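Long-range contacts in putative O-methyltransferase (Klebsiella pneumoniae subsp. pneumoniae, PDB 3TFW), which probably transfers a methyl group from S-adenosylmethionine to an oxygen atom of an acceptor molecule: residues A[11-16]-A[211-216]; A[92-97]-A[122-127]; A[137-142]-A[163-168]; A[169-174]-A[218-223]; A[175-180]-A[189-194]. All blocks are in the same frame, centred on the assembly; numbering follows the deposited sequence.

The five contacts sample a class I methyltransferase fold from core to rim, contacts 2, 3 and 4 reaching its central sheet. The centres of contacts 3 and 4 are about 13 Å apart, and Gly-168 O and Thr-220 N, 2.8 Å apart, probably hydrogen-bond the neighbouring strands. Contact 5 folds the loop beyond contact 4 onto helix 185-199, its centre about 10 Å from that of contact 4. Contact 1 belongs to the dimer interface, about 31 Å from contact 2 between centres. Contact 2 and the 169-174 side of contact 4 lie at the C-terminal ends of parallel strands, where relatives bind cofactor and substrate.

Contact 1: A[11-16]-A[211-216]; sequences QWSAVD and VGTKGW
Val-211 lies over one face of the Trp-12 indole, its CB 3.5 Å from Trp-12 CD2, and spreads its two methyls across both rings. CG1 stands 3.5 Å above the centroid of the six-membered ring, only 7° off the ring normal, a CH-pi contact made over the face; CG2 leans instead toward the pyrrole side, 3.7 Å from Trp-12 CD1. Trp-12 has its CG anti to the carbonyl carbon (chi1 -60°), and this rotation carries the indole out from helix 8-23 beneath the valine. In the dimer the same ring also meets Trp-216 of the second subunit edge-to-face, and the symmetric pair repeats the arrangement. The second flat group is the carboxylate of Asp-16. Its OD2 accepts the backbone N of Thr-213 at 3.0 Å, with the donor well above the carboxylate plane. A water sits 2.8 Å from both Asp-16 OD1 and Val-211 O and can donate to either, while OD1 also receives Gln-209 NE2 of the second subunit. Ser-13 OG is held by Gln-9 within its own helix and packs against Thr-213 CG2 at 4.0 Å. The chemistry thus divides the work: the indole supplies an apolar platform, and one aspartate fastens the type I turn from Gly-212 to Gly-215 to the helix while also reaching across the dimer interface.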
# COMPACT_ATOMS: atom_id res chain seq x y z
N GLN A 11 -1.08 7.62 20.70
CA GLN A 11 -1.52 8.39 19.54
C GLN A 11 -1.71 7.48 18.32
O GLN A 11 -2.76 7.53 17.67
CB GLN A 11 -0.51 9.50 19.21
CG GLN A 11 -0.41 10.60 20.27
CD GLN A 11 0.01 11.92 19.67
OE1 GLN A 11 1.20 12.23 19.60
NE2 GLN A 11 -0.96 12.70 19.20
N TRP A 12 -0.72 6.64 18.02
CA TRP A 12 -0.85 5.71 16.90
C TRP A 12 -2.07 4.81 17.05
O TRP A 12 -2.80 4.58 16.09
CB TRP A 12 0.40 4.85 16.74
CG TRP A 12 1.67 5.60 16.49
CD1 TRP A 12 1.79 6.87 15.97
CD2 TRP A 12 3.00 5.12 16.70
NE1 TRP A 12 3.11 7.21 15.88
CE2 TRP A 12 3.88 6.16 16.31
CE3 TRP A 12 3.54 3.92 17.18
CZ2 TRP A 12 5.27 6.03 16.39
CZ3 TRP A 12 4.92 3.79 17.26
CH2 TRP A 12 5.77 4.85 16.87
N SER A 13 -2.31 4.33 18.28
CA SER A 13 -3.46 3.47 18.57
C SER A 13 -4.77 4.23 18.41
O SER A 13 -5.69 3.75 17.75
CB SER A 13 -3.35 2.85 19.96
OG SER A 13 -2.23 1.99 20.05
N ALA A 14 -4.84 5.44 18.98
CA ALA A 14 -6.03 6.29 18.85
C ALA A 14 -6.41 6.52 17.38
O ALA A 14 -7.58 6.37 17.01
CB ALA A 14 -5.81 7.64 19.55
N VAL A 15 -5.42 6.87 16.57
CA VAL A 15 -5.65 7.12 15.14
C VAL A 15 -6.13 5.85 14.44
O VAL A 15 -7.12 5.90 13.69
CB VAL A 15 -4.39 7.71 14.45
CG1 VAL A 15 -4.62 7.84 12.94
CG2 VAL A 15 -4.06 9.08 15.03
N ASP A 16 -5.46 4.73 14.70
CA ASP A 16 -5.90 3.42 14.18
C ASP A 16 -7.35 3.12 14.57
O ASP A 16 -8.15 2.74 13.72
CB ASP A 16 -4.97 2.29 14.61
CG ASP A 16 -4.10 1.73 13.46
OD1 ASP A 16 -3.92 2.41 12.41
OD2 ASP A 16 -3.60 0.61 13.61
N VAL A 211 2.97 2.71 11.19
CA VAL A 211 2.68 2.69 12.63
C VAL A 211 1.20 2.41 12.84
O VAL A 211 0.42 2.40 11.89
CB VAL A 211 3.13 3.99 13.36
CG1 VAL A 211 4.65 4.08 13.40
CG2 VAL A 211 2.49 5.22 12.75
N GLY A 212 0.80 2.19 14.09
CA GLY A 212 -0.58 1.84 14.40
C GLY A 212 -0.59 0.98 15.65
O GLY A 212 0.40 0.95 16.38
N THR A 213 -1.69 0.27 15.89
CA THR A 213 -1.83 -0.56 17.12
C THR A 213 -0.74 -1.63 17.28
O THR A 213 -0.48 -2.09 18.39
CB THR A 213 -3.21 -1.23 17.24
OG1 THR A 213 -3.46 -2.05 16.10
CG2 THR A 213 -4.31 -0.18 17.37
N LYS A 214 -0.11 -2.01 16.17
CA LYS A 214 0.93 -3.03 16.20
C LYS A 214 2.32 -2.44 16.30
O LYS A 214 3.31 -3.16 16.19
CB LYS A 214 0.82 -3.96 14.97
CG LYS A 214 -0.54 -4.65 14.83
CD LYS A 214 -0.83 -5.60 16.00
CE LYS A 214 0.15 -6.79 16.03
NZ LYS A 214 0.14 -7.55 17.33
N GLY A 215 2.40 -1.14 16.55
CA GLY A 215 3.67 -0.48 16.76
C GLY A 215 4.35 -0.09 15.46
O GLY A 215 3.72 -0.05 14.42
N TRP A 216 5.65 0.18 15.54
CA TRP A 216 6.44 0.60 14.39
C TRP A 216 6.99 -0.59 13.61
O TRP A 216 7.75 -1.40 14.15
CB TRP A 216 7.56 1.51 14.85
CG TRP A 216 8.54 1.93 13.79
CD1 TRP A 216 8.27 2.30 12.50
CD2 TRP A 216 9.96 2.04 13.96
NE1 TRP A 216 9.45 2.62 11.85
CE2 TRP A 216 10.49 2.48 12.73
CE3 TRP A 216 10.83 1.82 15.03
CZ2 TRP A 216 11.86 2.69 12.54
CZ3 TRP A 216 12.19 2.02 14.85
CH2 TRP A 216 12.69 2.47 13.60
O HOH W 1 -1.93 2.12 10.40

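Contact 2: A[92-97]-A[122-127]; sequences LTLEAD and GPALQS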
# COMPACT_ATOMS: atom_id res chain seq x y z
N LEU A 92 -2.43 -21.25 -1.32
CA LEU A 92 -1.57 -22.23 -0.67
C LEU A 92 -0.88 -21.54 0.49
O LEU A 92 -0.25 -20.50 0.31
CB LEU A 92 -0.52 -22.77 -1.66
CG LEU A 92 0.57 -23.66 -1.05
CD1 LEU A 92 -0.03 -24.96 -0.51
CD2 LEU A 92 1.69 -23.97 -2.04
N THR A 93 -1.02 -22.09 1.70
CA THR A 93 -0.39 -21.46 2.86
C THR A 93 0.48 -22.47 3.59
O THR A 93 0.11 -23.63 3.76
CB THR A 93 -1.40 -20.73 3.80
OG1 THR A 93 -0.69 -20.03 4.84
CG2 THR A 93 -2.38 -21.72 4.43
N LEU A 94 1.66 -22.01 4.01
CA LEU A 94 2.68 -22.89 4.58
C LEU A 94 2.92 -22.57 6.04
O LEU A 94 3.16 -21.41 6.40
CB LEU A 94 3.99 -22.75 3.79
CG LEU A 94 3.85 -22.82 2.27
CD1 LEU A 94 5.24 -22.64 1.59
CD2 LEU A 94 3.21 -24.14 1.85
N GLU A 95 2.85 -23.61 6.88
CA GLU A 95 3.04 -23.47 8.31
C GLU A 95 3.88 -24.62 8.84
O GLU A 95 3.56 -25.79 8.60
CB GLU A 95 1.69 -23.42 9.04
CG GLU A 95 1.81 -23.27 10.58
CD GLU A 95 2.67 -22.10 11.00
OE1 GLU A 95 2.37 -20.96 10.57
OE2 GLU A 95 3.65 -22.30 11.75
N ALA A 96 4.96 -24.29 9.55
CA ALA A 96 5.88 -25.30 10.11
C ALA A 96 5.41 -25.86 11.45
O ALA A 96 5.68 -27.03 11.78
CB ALA A 96 7.28 -24.72 10.23
N ASP A 97 4.72 -25.04 12.24
CA ASP A 97 4.38 -25.42 13.61
C ASP A 97 3.07 -26.21 13.66
O ASP A 97 2.03 -25.74 13.17
CB ASP A 97 4.34 -24.19 14.52
CG ASP A 97 4.19 -24.56 15.98
OD1 ASP A 97 5.22 -24.74 16.66
OD2 ASP A 97 3.04 -24.72 16.44
N GLY A 122 4.62 -28.29 7.67
CA GLY A 122 5.99 -28.76 7.52
C GLY A 122 6.92 -27.58 7.25
O GLY A 122 6.45 -26.46 7.07
N PRO A 123 8.25 -27.82 7.23
CA PRO A 123 9.20 -26.78 6.88
C PRO A 123 8.81 -26.12 5.56
O PRO A 123 8.59 -26.82 4.57
CB PRO A 123 10.51 -27.55 6.69
CG PRO A 123 10.39 -28.70 7.61
CD PRO A 123 8.92 -29.09 7.56
N ALA A 124 8.69 -24.79 5.56
CA ALA A 124 8.24 -24.06 4.38
C ALA A 124 9.10 -24.38 3.15
O ALA A 124 8.58 -24.55 2.04
CB ALA A 124 8.23 -22.57 4.64
N LEU A 125 10.41 -24.48 3.36
CA LEU A 125 11.33 -24.76 2.24
C LEU A 125 11.11 -26.14 1.66
O LEU A 125 11.21 -26.32 0.44
CB LEU A 125 12.79 -24.60 2.68
CG LEU A 125 13.29 -23.15 2.68
CD1 LEU A 125 14.57 -23.05 3.50
CD2 LEU A 125 13.50 -22.62 1.27
N GLN A 126 10.79 -27.11 2.52
CA GLN A 126 10.46 -28.45 2.05
C GLN A 126 9.23 -28.39 1.15
O GLN A 126 9.20 -29.00 0.08
CB GLN A 126 10.23 -29.42 3.23
CG GLN A 126 9.62 -30.78 2.83
CD GLN A 126 9.72 -31.82 3.94
OE1 GLN A 126 10.00 -31.49 5.10
NE2 GLN A 126 9.53 -33.09 3.58
N SER A 127 8.21 -27.65 1.58
CA SER A 127 6.99 -27.52 0.78
C SER A 127 7.24 -26.82 -0.55
O SER A 127 6.75 -27.27 -1.58
CB SER A 127 5.91 -26.80 1.58
OG SER A 127 5.47 -27.61 2.65
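The turns that follow adjacent parallel strands of a Rossmann-like sheet meet here: Glu-95, closing strand 90-95, accepts through its backbone O the N of Gly-122, the residue just after strand 117-121. That bond is 2.9 Å long and tilted from the carbonyl plane. One residue on, Ala-96 CA approaches Gly-122 O at 3.3 Å in a CA-H...O contact, and Ala-96 CB rests 3.7 Å from the same oxygen. The backbones therefore stay together as the strands end and the chain turns into helix 124-129. Leu-94 works beneath that helix start. Its chi1 (-48°) carries CG toward the helix, where the two methyls of the fork find different partners: CD1 lies 3.9 Å from Ala-124 O, whereas CD2 touches Ser-127 CB at 3.8 Å, one helical turn later. Leu-68 of strand 66-70 packs against the same leucine. The side chain of Glu-95 leaves the backbone away from this seam, and its carboxylate takes two backbone donors. Glu-95 OE2 accepts Asp-97 N at 3.0 Å through the anti lone pair of that oxygen, and Leu-73 N bonds to OE1; Asp-97 in turn caps helix 98-110 through His-100 N. Backbone donors thus fix the rotation of an acidic side chain at the end of the second strand, consistent with the position from which class I methyltransferases commonly address the cofactor ribose.

Contact 3: A[137-142]-A[163-168]; sequences FDLIFI and GTLIIG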
# COMPACT_ATOMS: atom_id res chain seq x y z
N PHE A 137 2.07 -18.04 -9.15
CA PHE A 137 1.10 -17.38 -8.27
C PHE A 137 0.95 -15.91 -8.66
O PHE A 137 1.89 -15.29 -9.17
CB PHE A 137 1.55 -17.47 -6.81
CG PHE A 137 1.60 -18.87 -6.28
CD1 PHE A 137 0.47 -19.46 -5.72
CD2 PHE A 137 2.79 -19.59 -6.31
CE1 PHE A 137 0.52 -20.76 -5.21
CE2 PHE A 137 2.85 -20.89 -5.81
CZ PHE A 137 1.71 -21.47 -5.26
N ASP A 138 -0.22 -15.34 -8.40
CA ASP A 138 -0.51 -13.95 -8.75
C ASP A 138 -0.12 -12.98 -7.64
O ASP A 138 0.18 -11.79 -7.88
CB ASP A 138 -2.00 -13.80 -9.04
CG ASP A 138 -2.46 -14.70 -10.16
OD1 ASP A 138 -1.80 -14.69 -11.21
OD2 ASP A 138 -3.45 -15.44 -9.97
N LEU A 139 -0.16 -13.50 -6.42
CA LEU A 139 0.17 -12.73 -5.25
C LEU A 139 0.89 -13.64 -4.26
O LEU A 139 0.46 -14.78 -4.01
CB LEU A 139 -1.10 -12.14 -4.62
CG LEU A 139 -0.89 -11.48 -3.25
CD1 LEU A 139 -0.16 -10.19 -3.47
CD2 LEU A 139 -2.20 -11.23 -2.53
N ILE A 140 2.00 -13.15 -3.72
CA ILE A 140 2.83 -13.94 -2.82
C ILE A 140 3.10 -13.11 -1.57
O ILE A 140 3.60 -11.99 -1.65
CB ILE A 140 4.15 -14.39 -3.47
CG1 ILE A 140 3.88 -15.22 -4.74
CG2 ILE A 140 5.00 -15.19 -2.46
CD1 ILE A 140 5.13 -15.53 -5.58
N PHE A 141 2.74 -13.67 -0.41
CA PHE A 141 2.90 -12.98 0.86
C PHE A 141 3.92 -13.70 1.72
O PHE A 141 3.77 -14.88 2.03
CB PHE A 141 1.54 -12.90 1.57
CG PHE A 141 1.56 -12.10 2.83
CD1 PHE A 141 1.55 -10.71 2.78
CD2 PHE A 141 1.60 -12.73 4.07
CE1 PHE A 141 1.57 -9.96 3.95
CE2 PHE A 141 1.62 -11.97 5.25
CZ PHE A 141 1.61 -10.60 5.18
N ILE A 142 4.99 -12.99 2.09
CA ILE A 142 6.07 -13.59 2.85
C ILE A 142 6.13 -13.02 4.26
O ILE A 142 6.39 -11.83 4.45
CB ILE A 142 7.43 -13.42 2.14
CG1 ILE A 142 7.35 -13.95 0.69
CG2 ILE A 142 8.55 -14.12 2.92
CD1 ILE A 142 8.59 -13.67 -0.14
N GLY A 163 3.77 -9.28 -13.50
CA GLY A 163 2.63 -8.67 -12.82
C GLY A 163 2.30 -9.27 -11.46
O GLY A 163 1.44 -8.75 -10.74
N THR A 164 2.95 -10.37 -11.11
CA THR A 164 2.85 -10.96 -9.78
C THR A 164 3.30 -9.92 -8.77
O THR A 164 4.25 -9.18 -9.01
CB THR A 164 3.76 -12.21 -9.62
OG1 THR A 164 3.23 -13.31 -10.37
CG2 THR A 164 3.90 -12.62 -8.14
N LEU A 165 2.60 -9.86 -7.65
CA LEU A 165 2.96 -8.98 -6.57
C LEU A 165 3.51 -9.80 -5.41
O LEU A 165 2.87 -10.76 -4.96
CB LEU A 165 1.74 -8.17 -6.13
CG LEU A 165 1.98 -6.96 -5.22
CD1 LEU A 165 2.77 -5.87 -5.96
CD2 LEU A 165 0.63 -6.43 -4.78
N ILE A 166 4.70 -9.43 -4.94
CA ILE A 166 5.33 -10.07 -3.81
C ILE A 166 5.33 -9.11 -2.62
O ILE A 166 5.83 -7.98 -2.73
CB ILE A 166 6.78 -10.51 -4.15
CG1 ILE A 166 6.78 -11.42 -5.39
CG2 ILE A 166 7.45 -11.19 -2.95
CD1 ILE A 166 8.18 -11.78 -5.93
N ILE A 167 4.78 -9.54 -1.49
CA ILE A 167 4.75 -8.70 -0.28
C ILE A 167 5.62 -9.34 0.79
O ILE A 167 5.47 -10.54 1.08
CB ILE A 167 3.31 -8.55 0.28
CG1 ILE A 167 2.36 -8.08 -0.82
CG2 ILE A 167 3.29 -7.60 1.49
CD1 ILE A 167 0.94 -8.61 -0.64
N GLY A 168 6.52 -8.55 1.38
CA GLY A 168 7.34 -9.01 2.50
C GLY A 168 7.02 -8.23 3.77
O GLY A 168 7.32 -7.03 3.84
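Phe-137 brings its backbone O within 2.7 Å of Thr-164 OG1, a hydroxyl that accepts Arg-161 N, while its ring turns off toward strand 66-70. At Asp-138 the carbonyl O accepts Leu-165 N at 3.1 Å from above the carbonyl plane; the side chain leaves away from the partner strand, OD1 salt-bridged to Arg-161 and OD2 accepting the backbone N of Lys-65 and Arg-66. Leu-139 then opens the strand. Its CG is anti to the backbone N (chi1 171°), which swings CD1 against Ile-167 CD1 at 3.4 Å, an unusually tight methyl pair. Ile-140 uses both backbone groups: its N bonds to Leu-165 O at 2.8 Å and its O receives Ile-167 N at 2.7 Å, both donors lying nearly along the C=O axis. Phe-141 returns to the face of Leu-139 and sets CD1 3.7 Å from Ile-167 CB, under helix 49-62. Ile-142 donates its N to Ile-167 O and, on the other face, lies alongside Ile-166, with CD1 3.9 Å from Ile-166 CG2. In-register parallel strands, bonded by alternate residues and connected through helix 149-158, form the beta-alpha-beta crossover from which Rossmann-like methyltransferase folds are built.

Contact 4: A[169-174]-A[218-223]; sequences DNVVRD and GFTLAW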
# COMPACT_ATOMS: atom_id res chain seq x y z
N ASP A 169 6.42 -8.89 4.76
CA ASP A 169 5.97 -8.17 5.98
C ASP A 169 7.05 -8.19 7.06
O ASP A 169 7.94 -9.06 7.07
CB ASP A 169 4.65 -8.74 6.53
CG ASP A 169 3.75 -7.67 7.20
OD1 ASP A 169 4.08 -6.46 7.22
OD2 ASP A 169 2.69 -8.06 7.73
N ASN A 170 6.98 -7.20 7.96
CA ASN A 170 7.81 -7.18 9.17
C ASN A 170 9.31 -7.06 8.89
O ASN A 170 10.11 -7.84 9.41
CB ASN A 170 7.48 -8.39 10.05
CG ASN A 170 6.00 -8.51 10.34
OD1 ASN A 170 5.35 -9.47 9.94
ND2 ASN A 170 5.44 -7.51 11.03
N VAL A 171 9.68 -6.06 8.09
CA VAL A 171 11.06 -5.90 7.66
C VAL A 171 11.88 -4.87 8.45
O VAL A 171 13.09 -4.80 8.28
CB VAL A 171 11.16 -5.58 6.13
CG1 VAL A 171 10.72 -6.79 5.31
CG2 VAL A 171 10.34 -4.33 5.76
N VAL A 172 11.23 -4.10 9.31
CA VAL A 172 11.90 -2.98 9.99
C VAL A 172 12.70 -3.42 11.23
O VAL A 172 13.75 -2.85 11.53
CB VAL A 172 10.88 -1.86 10.29
CG1 VAL A 172 11.43 -0.83 11.30
CG2 VAL A 172 10.48 -1.18 8.99
N ARG A 173 12.20 -4.44 11.93
CA ARG A 173 12.90 -5.04 13.09
C ARG A 173 13.23 -4.01 14.18
O ARG A 173 14.34 -4.00 14.71
CB ARG A 173 14.19 -5.77 12.67
CG ARG A 173 14.12 -6.58 11.35
CD ARG A 173 12.95 -7.56 11.33
NE ARG A 173 12.95 -8.46 12.48
CZ ARG A 173 11.98 -9.33 12.76
NH1 ARG A 173 10.92 -9.45 11.97
NH2 ARG A 173 12.08 -10.10 13.83
N ASP A 174 12.26 -3.15 14.48
CA ASP A 174 12.42 -2.05 15.45
C ASP A 174 13.64 -1.15 15.16
O ASP A 174 14.30 -0.63 16.07
CB ASP A 174 12.46 -2.61 16.89
CG ASP A 174 12.19 -1.55 17.94
OD1 ASP A 174 11.17 -0.84 17.83
OD2 ASP A 174 13.01 -1.43 18.87
N GLY A 218 7.12 -2.27 9.11
CA GLY A 218 7.10 -1.93 7.70
C GLY A 218 7.06 -3.15 6.81
O GLY A 218 7.25 -4.28 7.29
N PHE A 219 6.83 -2.91 5.52
CA PHE A 219 6.69 -3.99 4.56
C PHE A 219 7.27 -3.61 3.20
O PHE A 219 7.37 -2.44 2.86
CB PHE A 219 5.22 -4.42 4.43
CG PHE A 219 4.32 -3.39 3.77
CD1 PHE A 219 4.07 -3.44 2.40
CD2 PHE A 219 3.71 -2.39 4.52
CE1 PHE A 219 3.24 -2.50 1.78
CE2 PHE A 219 2.87 -1.44 3.91
CZ PHE A 219 2.64 -1.49 2.55
N THR A 220 7.67 -4.62 2.43
CA THR A 220 8.08 -4.40 1.05
C THR A 220 6.97 -4.82 0.09
O THR A 220 6.14 -5.67 0.41
CB THR A 220 9.37 -5.18 0.71
OG1 THR A 220 9.15 -6.59 0.87
CG2 THR A 220 10.49 -4.74 1.62
N LEU A 221 6.97 -4.20 -1.08
CA LEU A 221 6.02 -4.50 -2.13
C LEU A 221 6.83 -4.51 -3.41
O LEU A 221 7.53 -3.53 -3.70
CB LEU A 221 4.97 -3.41 -2.16
CG LEU A 221 3.58 -3.65 -2.77
CD1 LEU A 221 2.88 -4.83 -2.13
CD2 LEU A 221 2.75 -2.38 -2.54
N ALA A 222 6.77 -5.61 -4.17
CA ALA A 222 7.57 -5.75 -5.39
C ALA A 222 6.70 -6.29 -6.51
O ALA A 222 5.92 -7.23 -6.31
CB ALA A 222 8.77 -6.69 -5.15
N TRP A 223 6.81 -5.66 -7.68
CA TRP A 223 6.10 -6.06 -8.89
C TRP A 223 7.11 -6.84 -9.74
O TRP A 223 8.24 -6.40 -9.90
CB TRP A 223 5.61 -4.80 -9.63
CG TRP A 223 5.14 -4.97 -11.06
CD1 TRP A 223 5.93 -5.10 -12.17
CD2 TRP A 223 3.78 -5.00 -11.52
NE1 TRP A 223 5.15 -5.22 -13.30
CE2 TRP A 223 3.83 -5.16 -12.93
CE3 TRP A 223 2.53 -4.92 -10.89
CZ2 TRP A 223 2.68 -5.23 -13.71
CZ3 TRP A 223 1.39 -4.99 -11.67
CH2 TRP A 223 1.47 -5.15 -13.06
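Residues 169-172 run at 122° to residues 218-220 at the start of strand 217-224, and Val-171 N donates to Gly-218 O at 3.1 Å from well above the carbonyl plane. Asn-170 N lies 3.0 Å from the same Gly-218 O. The two valines then embrace the glycine. In Val-171, with CG1 anti to the carbonyl carbon (chi1 -68°), CG2 is left between the backbone N and the carbonyl carbon; it comes within 3.4 Å of Gly-218 O and reaches on to Thr-220 CG2 at 4.2 Å. Val-172 CG2 approaches the opposite end of the residue, 3.5 Å from Gly-218 N, a close fit that the bare glycine permits. Asp-169 lies the other way along the strand: OD1 touches Phe-219 CB at 3.6 Å, the carboxylate nearly perpendicular to the phenyl plane, and takes a weak bond from Asn-170 N. Arg-173 NH1 donates to Asn-170 O at 3.1 Å, the acceptor lying in the guanidinium plane, while Lys-146 NZ bonds to Asp-169 O. Main-chain carbonyls of this turn are thus held by cationic side chains, Val-171 N is bonded to Gly-218 O, and the valine methyls pack on Gly-218. The result is a shaped Asp-Asn corner, placed as in relatives that bind a metal ion with such residues, although that role is only inferred here.

Contact 5: A[175-180]-A[189-194]; sequences GEVVNP and GVRQFI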
# COMPACT_ATOMS: atom_id res chain seq x y z
N GLY A 175 13.93 -0.96 13.88
CA GLY A 175 15.04 -0.12 13.46
C GLY A 175 16.34 -0.85 13.18
O GLY A 175 17.22 -0.29 12.54
N GLU A 176 16.46 -2.09 13.65
CA GLU A 176 17.69 -2.86 13.51
C GLU A 176 18.05 -3.26 12.08
O GLU A 176 19.20 -3.62 11.80
CB GLU A 176 17.69 -4.09 14.44
CG GLU A 176 18.01 -3.77 15.90
CD GLU A 176 19.35 -3.04 16.04
OE1 GLU A 176 20.41 -3.67 15.84
OE2 GLU A 176 19.32 -1.83 16.34
N VAL A 177 17.08 -3.17 11.17
CA VAL A 177 17.35 -3.43 9.75
C VAL A 177 18.51 -2.59 9.19
O VAL A 177 19.17 -3.00 8.24
CB VAL A 177 16.07 -3.25 8.88
CG1 VAL A 177 15.69 -1.77 8.75
CG2 VAL A 177 16.24 -3.90 7.52
N VAL A 178 18.78 -1.43 9.80
CA VAL A 178 19.87 -0.55 9.33
C VAL A 178 21.25 -0.98 9.84
O VAL A 178 22.27 -0.51 9.33
CB VAL A 178 19.62 0.94 9.69
CG1 VAL A 178 18.27 1.40 9.18
CG2 VAL A 178 19.73 1.16 11.19
N ASN A 179 21.27 -1.87 10.83
CA ASN A 179 22.51 -2.32 11.49
C ASN A 179 23.24 -3.41 10.70
O ASN A 179 22.82 -4.56 10.68
CB ASN A 179 22.17 -2.80 12.92
CG ASN A 179 23.41 -3.21 13.72
OD1 ASN A 179 24.54 -3.11 13.26
ND2 ASN A 179 23.17 -3.69 14.93
N PRO A 180 24.36 -3.03 10.04
CA PRO A 180 25.11 -3.94 9.17
C PRO A 180 25.89 -5.03 9.91
O PRO A 180 26.39 -5.96 9.28
CB PRO A 180 26.09 -3.01 8.45
CG PRO A 180 26.32 -1.91 9.43
CD PRO A 180 25.02 -1.71 10.14
N GLY A 189 18.83 -11.92 7.72
CA GLY A 189 17.93 -12.45 6.68
C GLY A 189 17.15 -11.36 5.96
O GLY A 189 17.03 -11.38 4.73
N VAL A 190 16.59 -10.43 6.74
CA VAL A 190 15.83 -9.31 6.18
C VAL A 190 16.72 -8.39 5.32
O VAL A 190 16.29 -7.93 4.24
CB VAL A 190 15.10 -8.52 7.30
CG1 VAL A 190 14.57 -7.19 6.79
CG2 VAL A 190 13.92 -9.33 7.85
N ARG A 191 17.96 -8.15 5.76
CA ARG A 191 18.89 -7.30 4.99
C ARG A 191 19.31 -7.96 3.69
O ARG A 191 19.34 -7.29 2.64
CB ARG A 191 20.12 -6.91 5.83
CG ARG A 191 19.80 -5.99 6.99
CD ARG A 191 21.05 -5.67 7.83
NE ARG A 191 22.16 -5.20 7.00
CZ ARG A 191 22.36 -3.93 6.64
NH1 ARG A 191 21.53 -2.97 7.03
NH2 ARG A 191 23.39 -3.63 5.87
N GLN A 192 19.58 -9.26 3.74
CA GLN A 192 19.88 -10.06 2.55
C GLN A 192 18.71 -10.02 1.56
O GLN A 192 18.92 -9.88 0.36
CB GLN A 192 20.10 -11.52 2.93
CG GLN A 192 21.52 -11.95 3.26
CD GLN A 192 21.60 -13.46 3.30
OE1 GLN A 192 21.22 -14.08 4.29
NE2 GLN A 192 22.04 -14.05 2.19
N PHE A 193 17.50 -10.20 2.09
CA PHE A 193 16.23 -10.13 1.36
C PHE A 193 16.03 -8.80 0.62
O PHE A 193 15.78 -8.77 -0.59
CB PHE A 193 15.11 -10.36 2.38
CG PHE A 193 13.71 -10.26 1.84
CD1 PHE A 193 13.16 -11.30 1.10
CD2 PHE A 193 12.93 -9.15 2.14
CE1 PHE A 193 11.84 -11.22 0.63
CE2 PHE A 193 11.61 -9.07 1.68
CZ PHE A 193 11.07 -10.11 0.92
N ILE A 194 16.14 -7.69 1.36
CA ILE A 194 16.00 -6.35 0.78
C ILE A 194 17.07 -6.09 -0.29
O ILE A 194 16.77 -5.62 -1.39
CB ILE A 194 16.00 -5.26 1.88
CG1 ILE A 194 14.67 -5.30 2.64
CG2 ILE A 194 16.22 -3.86 1.28
CD1 ILE A 194 14.73 -4.71 4.05
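Arg-191 NH1 donates to the carbonyl O of Val-177 at 2.7 Å, the acceptor lying at the edge of the guanidinium, 7° out of its plane. One face of the same group is covered by the next turn of chain. Pro-180 CA stands 3.7 Å from Arg-191 NH2, toward the rim of the group, and Asn-179 O also lies over this face; the aliphatic chain meets that oxygen too, Arg-191 CD being 3.5 Å from Asn-179 O. The arginine thus reaches from the helix to the end of the 3-10 segment 176-178, its CG and CD at Val-177 O and its guanidinium against Asn-179 and Pro-180. Beside it the contact is apolar. Val-177 CG2 touches Val-190 CG1 at 3.8 Å and Ile-194 CD1 at 3.9 Å, meeting both side chains at about a right angle, so that one methyl packs against side chains one helical turn apart. What positions these groups comes next. A bend at chi3 of Arg-191 (51°) turns the guanidinium toward the Val-177 carbonyl. On the loop side, Asn-179 ND2 donates to Glu-176 OE1 at 2.9 Å, almost in the amide plane, and Asn-179 N bonds to Glu-176 O, fixing the turn that presents Val-177 O. Further out, Tyr-18 of the second subunit packs on both Val-177 and Arg-191, and Ala-22 of that subunit on Ile-194. The arrangement is the loop-to-helix half of a beta-alpha-beta connection in the Rossmann-like fold: the chain leaving strand 165-169 is folded back onto helix 185-199 beside the dimer interface.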